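Local coordinates for protein angel homolog 2 (Homo sapiens, PDB 6RW0) that hydrolyses 2',3'-cyclic phosphates as a member of the CCR4 family of deadenylases, and probably binds mRNA 3'-untranslated regions, at residues His74-Asn88 and Trp404-Ser416. Numbering follows the deposited sequence.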
loop_
_atom_site.group_PDB
_atom_site.type_symbol
_atom_site.label_atom_id
_atom_site.label_comp_id
_atom_site.label_asym_id
_atom_site.label_seq_id
_atom_site.Cartn_x
_atom_site.Cartn_y
_atom_site.Cartn_z
ATOM N N HIS A 74 23.175 -9.672 2.347
ATOM C CA HIS A 74 23.994 -8.507 2.649
ATOM C C HIS A 74 23.906 -8.079 4.105
ATOM O O HIS A 74 24.717 -7.253 4.534
ATOM C CB HIS A 74 23.545 -7.350 1.755
ATOM C CG HIS A 74 22.106 -6.974 1.941
ATOM N ND1 HIS A 74 21.065 -7.706 1.410
ATOM C CD2 HIS A 74 21.537 -5.943 2.610
ATOM C CE1 HIS A 74 19.919 -7.140 1.740
ATOM N NE2 HIS A 74 20.178 -6.068 2.469
ATOM N N CYS A 75 22.963 -8.622 4.867
ATOM C CA CYS A 75 22.699 -8.178 6.228
ATOM C C CYS A 75 23.568 -8.920 7.229
ATOM O O CYS A 75 23.804 -10.123 7.094
ATOM C CB CYS A 75 21.241 -8.484 6.563
ATOM S SG CYS A 75 20.072 -7.847 5.389
ATOM N N ARG A 76 24.029 -8.205 8.252
ATOM C CA ARG A 76 24.670 -8.881 9.372
ATOM C C ARG A 76 23.658 -9.812 10.026
ATOM O O ARG A 76 22.505 -9.435 10.249
ATOM C CB ARG A 76 25.208 -7.857 10.365
ATOM C CG ARG A 76 26.420 -7.121 9.801
ATOM C CD ARG A 76 27.037 -6.122 10.798
ATOM N NE ARG A 76 27.161 -6.772 12.093
ATOM C CZ ARG A 76 26.394 -6.514 13.145
ATOM N NH1 ARG A 76 25.467 -5.566 13.104
ATOM N NH2 ARG A 76 26.576 -7.205 14.258
ATOM N N ARG A 77 24.086 -11.037 10.314
ATOM C CA ARG A 77 23.132 -12.049 10.755
ATOM C C ARG A 77 22.328 -11.626 11.976
ATOM O O ARG A 77 21.107 -11.889 12.000
ATOM C CB ARG A 77 23.855 -13.370 11.051
ATOM C CG ARG A 77 24.526 -14.038 9.869
ATOM C CD ARG A 77 23.512 -14.505 8.851
ATOM N NE ARG A 77 23.367 -13.516 7.793
ATOM C CZ ARG A 77 22.484 -13.593 6.807
ATOM N NH1 ARG A 77 21.646 -14.619 6.736
ATOM N NH2 ARG A 77 22.441 -12.634 5.892
ATOM N N PRO A 78 22.906 -11.014 13.010
ATOM C CA PRO A 78 22.115 -10.706 14.213
ATOM C C PRO A 78 20.962 -9.753 13.965
ATOM O O PRO A 78 19.984 -9.775 14.727
ATOM C CB PRO A 78 23.145 -10.107 15.181
ATOM C CG PRO A 78 24.458 -10.645 14.717
ATOM C CD PRO A 78 24.350 -10.775 13.222
ATOM N N VAL A 79 21.033 -8.926 12.919
ATOM C CA VAL A 79 19.997 -7.919 12.712
ATOM C C VAL A 79 18.730 -8.517 12.130
ATOM O O VAL A 79 17.717 -7.817 12.031
ATOM C CB VAL A 79 20.443 -6.703 11.875
ATOM C CG1 VAL A 79 21.800 -6.178 12.365
ATOM C CG2 VAL A 79 20.473 -7.012 10.399
ATOM N N LEU A 80 18.750 -9.791 11.737
ATOM C CA LEU A 80 17.589 -10.362 11.073
ATOM C C LEU A 80 16.604 -11.033 12.017
ATOM O O LEU A 80 15.463 -11.271 11.612
ATOM C CB LEU A 80 18.025 -11.361 9.999
ATOM C CG LEU A 80 18.838 -10.751 8.862
ATOM C CD1 LEU A 80 19.340 -11.857 7.958
ATOM C CD2 LEU A 80 18.027 -9.755 8.062
ATOM N N HIS A 81 16.993 -11.334 13.252
ATOM C CA HIS A 81 16.096 -12.029 14.166
ATOM C C HIS A 81 14.914 -11.149 14.549
ATOM O O HIS A 81 15.054 -9.938 14.739
ATOM C CB HIS A 81 16.855 -12.429 15.428
ATOM C CG HIS A 81 18.012 -13.335 15.165
ATOM N ND1 HIS A 81 17.858 -14.609 14.665
ATOM C CD2 HIS A 81 19.344 -13.149 15.320
ATOM C CE1 HIS A 81 19.045 -15.172 14.526
ATOM N NE2 HIS A 81 19.964 -14.307 14.917
ATOM N N TRP A 82 13.737 -11.768 14.678
ATOM C CA TRP A 82 12.556 -11.007 15.077
ATOM C C TRP A 82 12.740 -10.360 16.445
ATOM O O TRP A 82 12.206 -9.273 16.691
ATOM C CB TRP A 82 11.322 -11.905 15.059
ATOM C CG TRP A 82 10.031 -11.229 15.416
ATOM C CD1 TRP A 82 9.225 -11.530 16.472
ATOM C CD2 TRP A 82 9.389 -10.158 14.716
ATOM N NE1 TRP A 82 8.115 -10.721 16.466
ATOM C CE2 TRP A 82 8.200 -9.859 15.405
ATOM C CE3 TRP A 82 9.711 -9.412 13.586
ATOM C CZ2 TRP A 82 7.333 -8.853 14.990
ATOM C CZ3 TRP A 82 8.843 -8.429 13.168
ATOM C CH2 TRP A 82 7.677 -8.153 13.870
ATOM N N SER A 83 13.494 -10.998 17.344
ATOM C CA SER A 83 13.750 -10.400 18.652
ATOM C C SER A 83 14.533 -9.097 18.539
ATOM O O SER A 83 14.484 -8.262 19.454
ATOM C CB SER A 83 14.524 -11.392 19.522
ATOM O OG SER A 83 15.768 -11.722 18.926
ATOM N N PHE A 84 15.291 -8.924 17.451
ATOM C CA PHE A 84 16.021 -7.696 17.151
ATOM C C PHE A 84 15.135 -6.702 16.396
ATOM O O PHE A 84 15.082 -5.512 16.733
ATOM C CB PHE A 84 17.276 -8.029 16.317
ATOM C CG PHE A 84 18.177 -6.848 16.093
ATOM C CD1 PHE A 84 17.954 -5.972 15.041
ATOM C CD2 PHE A 84 19.233 -6.601 16.947
ATOM C CE1 PHE A 84 18.765 -4.867 14.846
ATOM C CE2 PHE A 84 20.053 -5.499 16.753
ATOM C CZ PHE A 84 19.810 -4.627 15.702
ATOM N N ARG A 85 14.409 -7.181 15.392
ATOM C CA ARG A 85 13.692 -6.278 14.500
ATOM C C ARG A 85 12.470 -5.653 15.159
ATOM O O ARG A 85 12.200 -4.464 14.959
ATOM C CB ARG A 85 13.271 -7.019 13.230
ATOM C CG ARG A 85 14.442 -7.553 12.425
ATOM C CD ARG A 85 14.043 -7.917 11.002
ATOM N NE ARG A 85 12.946 -8.879 10.902
ATOM C CZ ARG A 85 11.739 -8.629 10.388
ATOM N NH1 ARG A 85 11.402 -7.428 9.938
ATOM N NH2 ARG A 85 10.842 -9.601 10.335
ATOM N N PHE A 86 11.678 -6.436 15.886
ATOM C CA PHE A 86 10.427 -5.887 16.398
ATOM C C PHE A 86 10.647 -4.700 17.328
ATOM O O PHE A 86 9.938 -3.689 17.187
ATOM C CB PHE A 86 9.566 -6.961 17.058
ATOM C CG PHE A 86 8.342 -6.393 17.703
ATOM C CD1 PHE A 86 7.367 -5.783 16.935
ATOM C CD2 PHE A 86 8.196 -6.410 19.074
ATOM C CE1 PHE A 86 6.239 -5.228 17.533
ATOM C CE2 PHE A 86 7.076 -5.859 19.667
ATOM C CZ PHE A 86 6.103 -5.268 18.894
ATOM N N PRO A 87 11.581 -4.735 18.284
ATOM C CA PRO A 87 11.793 -3.523 19.093
ATOM C C PRO A 87 12.126 -2.293 18.269
ATOM O O PRO A 87 11.689 -1.188 18.614
ATOM C CB PRO A 87 12.925 -3.924 20.048
ATOM C CG PRO A 87 12.818 -5.409 20.150
ATOM C CD PRO A 87 12.364 -5.880 18.784
ATOM N N ASN A 88 12.895 -2.449 17.190
ATOM C CA ASN A 88 13.196 -1.312 16.326
ATOM C C ASN A 88 11.947 -0.804 15.612
ATOM O O ASN A 88 11.726 0.410 15.521
ATOM C CB ASN A 88 14.240 -1.718 15.292
ATOM C CG ASN A 88 15.658 -1.538 15.782
ATOM O OD1 ASN A 88 15.906 -0.960 16.843
ATOM N ND2 ASN A 88 16.604 -2.020 14.995
ATOM N N TRP A 404 22.370 1.966 0.273
ATOM C CA TRP A 404 23.572 1.125 0.276
ATOM C C TRP A 404 24.693 1.724 1.121
ATOM O O TRP A 404 25.561 0.982 1.592
ATOM C CB TRP A 404 24.028 0.752 -1.145
ATOM C CG TRP A 404 23.132 -0.326 -1.694
ATOM C CD1 TRP A 404 22.274 -0.232 -2.756
ATOM C CD2 TRP A 404 22.957 -1.642 -1.155
ATOM N NE1 TRP A 404 21.588 -1.414 -2.917
ATOM C CE2 TRP A 404 21.990 -2.296 -1.948
ATOM C CE3 TRP A 404 23.538 -2.340 -0.088
ATOM C CZ2 TRP A 404 21.589 -3.609 -1.706
ATOM C CZ3 TRP A 404 23.129 -3.649 0.153
ATOM C CH2 TRP A 404 22.162 -4.264 -0.653
ATOM N N THR A 405 24.683 3.043 1.348
ATOM C CA THR A 405 25.659 3.637 2.260
ATOM C C THR A 405 25.491 3.086 3.668
ATOM O O THR A 405 26.476 2.978 4.412
ATOM C CB THR A 405 25.517 5.158 2.268
ATOM O OG1 THR A 405 25.835 5.663 0.968
ATOM C CG2 THR A 405 26.472 5.792 3.279
ATOM N N VAL A 406 24.260 2.730 4.047
ATOM C CA VAL A 406 23.987 2.072 5.324
ATOM C C VAL A 406 23.904 0.557 5.171
ATOM O O VAL A 406 23.352 -0.144 6.030
ATOM C CB VAL A 406 22.741 2.669 6.020
ATOM C CG1 VAL A 406 22.975 4.139 6.291
ATOM C CG2 VAL A 406 21.456 2.496 5.220
ATOM N N ASN A 407 24.481 0.048 4.083
ATOM C CA ASN A 407 24.620 -1.390 3.816
ATOM C C ASN A 407 23.279 -2.090 3.601
ATOM O O ASN A 407 23.151 -3.293 3.855
ATOM C CB ASN A 407 25.498 -2.105 4.850
ATOM C CG ASN A 407 26.928 -1.601 4.823
ATOM O OD1 ASN A 407 27.324 -0.896 3.897
ATOM N ND2 ASN A 407 27.711 -1.961 5.827
ATOM N N GLY A 408 22.304 -1.356 3.062
ATOM C CA GLY A 408 21.043 -1.925 2.647
ATOM C C GLY A 408 20.073 -2.119 3.794
ATOM O O GLY A 408 20.298 -1.706 4.936
ATOM N N LEU A 409 18.950 -2.735 3.431
ATOM C CA LEU A 409 17.818 -2.937 4.351
ATOM C C LEU A 409 17.493 -4.439 4.466
ATOM O O LEU A 409 17.710 -5.131 3.493
ATOM C CB LEU A 409 16.587 -2.207 3.841
ATOM C CG LEU A 409 16.649 -0.692 3.904
ATOM C CD1 LEU A 409 15.336 -0.109 3.434
ATOM C CD2 LEU A 409 16.990 -0.218 5.301
ATOM N N PRO A 410 17.082 -5.018 5.617
ATOM C CA PRO A 410 17.168 -4.439 6.958
ATOM C C PRO A 410 18.638 -4.274 7.389
ATOM O O PRO A 410 19.531 -4.810 6.833
ATOM C CB PRO A 410 16.415 -5.389 7.883
ATOM C CG PRO A 410 16.493 -6.697 7.170
ATOM C CD PRO A 410 16.542 -6.361 5.701
ATOM N N ASN A 411 18.830 -3.429 8.373
ATOM C CA ASN A 411 20.176 -3.172 8.930
ATOM C C ASN A 411 20.032 -3.057 10.447
ATOM O O ASN A 411 18.971 -3.305 10.983
ATOM C CB ASN A 411 20.848 -2.013 8.193
ATOM C CG ASN A 411 20.169 -0.684 8.403
ATOM O OD1 ASN A 411 19.763 -0.382 9.498
ATOM N ND2 ASN A 411 20.054 0.094 7.346
ATOM N N GLU A 412 21.100 -2.736 11.146
ATOM C CA GLU A 412 21.034 -2.730 12.621
ATOM C C GLU A 412 20.107 -1.620 13.116
ATOM O O GLU A 412 19.766 -1.661 14.262
ATOM C CB GLU A 412 22.426 -2.669 13.244
ATOM C CG GLU A 412 23.321 -1.620 12.678
ATOM C CD GLU A 412 24.774 -1.997 12.906
ATOM O OE1 GLU A 412 25.289 -1.557 13.898
ATOM O OE2 GLU A 412 25.324 -2.776 12.090
ATOM N N ASN A 413 19.761 -0.646 12.284
ATOM C CA ASN A 413 18.886 0.483 12.694
ATOM C C ASN A 413 17.490 0.503 12.016
ATOM O O ASN A 413 16.537 0.915 12.661
ATOM C CB ASN A 413 19.696 1.771 12.516
ATOM C CG ASN A 413 20.990 1.737 13.310
ATOM O OD1 ASN A 413 22.092 1.864 12.777
ATOM N ND2 ASN A 413 20.866 1.551 14.609
ATOM N N ASN A 414 17.373 0.132 10.746
ATOM C CA ASN A 414 16.101 0.107 9.982
ATOM C C ASN A 414 15.755 -1.369 9.847
ATOM O O ASN A 414 16.427 -2.023 9.121
ATOM C CB ASN A 414 16.258 0.777 8.627
ATOM C CG ASN A 414 16.866 2.154 8.728
ATOM O OD1 ASN A 414 17.984 2.360 8.268
ATOM N ND2 ASN A 414 16.120 3.088 9.283
ATOM N N SER A 415 14.689 -1.826 10.483
ATOM C CA SER A 415 14.492 -3.262 10.651
ATOM C C SER A 415 13.466 -3.867 9.699
ATOM O O SER A 415 13.018 -4.998 9.918
ATOM C CB SER A 415 14.181 -3.611 12.109
ATOM O OG SER A 415 15.376 -3.557 12.880
ATOM N N SER A 416 13.137 -3.177 8.614
ATOM C CA SER A 416 12.419 -3.769 7.500
ATOM C C SER A 416 13.227 -3.571 6.220
ATOM O O SER A 416 14.140 -2.738 6.170
ATOM C CB SER A 416 11.035 -3.128 7.352
ATOM O OG SER A 416 10.426 -3.606 6.178
HETATM O O HOH W 1 17.043 -5.192 11.524
#
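R85 and N88, one turn apart on a helix, grip S415 by two different atoms, a worked example of side chains holding an irregular loop. O of S415 lies in the guanidinium plane of R85, 2.9 Å from NH1, with an N-H...O angle of 168°. ND2 of N88 reaches OG of S415 at 2.9 Å and, less straight, O of E412, which it approaches from above the carbonyl plane. The serine hydroxyl also donates to a water that bonds O of V79 and O of N411, so one water ties V79 to N411 and S415. Beside them the edge of the F84 ring faces O of E412, and CG1 of V79 packs on CA of E412 at 3.5 Å. On the exposed flank, R76 NH1 and E412 OE2 form a salt bridge of 3.0 Å with weak hydrogen-bond geometry.

At the other end, H74 takes up a chi1 of 59°, which places CG between its backbone N and carbonyl carbon. The imidazole gives NE2 to O of L409 at 2.8 Å, while W404 sets its edge against one ring face in a T-shaped pair. C75 SG lies over the opposite face. P410, preceded by a cis peptide bond, receives CD2 of L80 on its CG at 3.5 Å.

Behind this first shell, N411 OD1 accepts from N of N413, an Asx turn, and from N of N414, extending it to an Asx motif. A Schellman motif at N407 ends helix 400-405. R85 also bonds I59, L60 and Q62; its side chain is about 9 Å from the bound magnesium ion. Within the DNase I-like domain, this loop-and-helix packing joins the start of helix 82-96 and the loop before it to the end of helix 400-405 and the loop after it, with helix 62-67 against R85 and strand 354-356 beside H74 and W404.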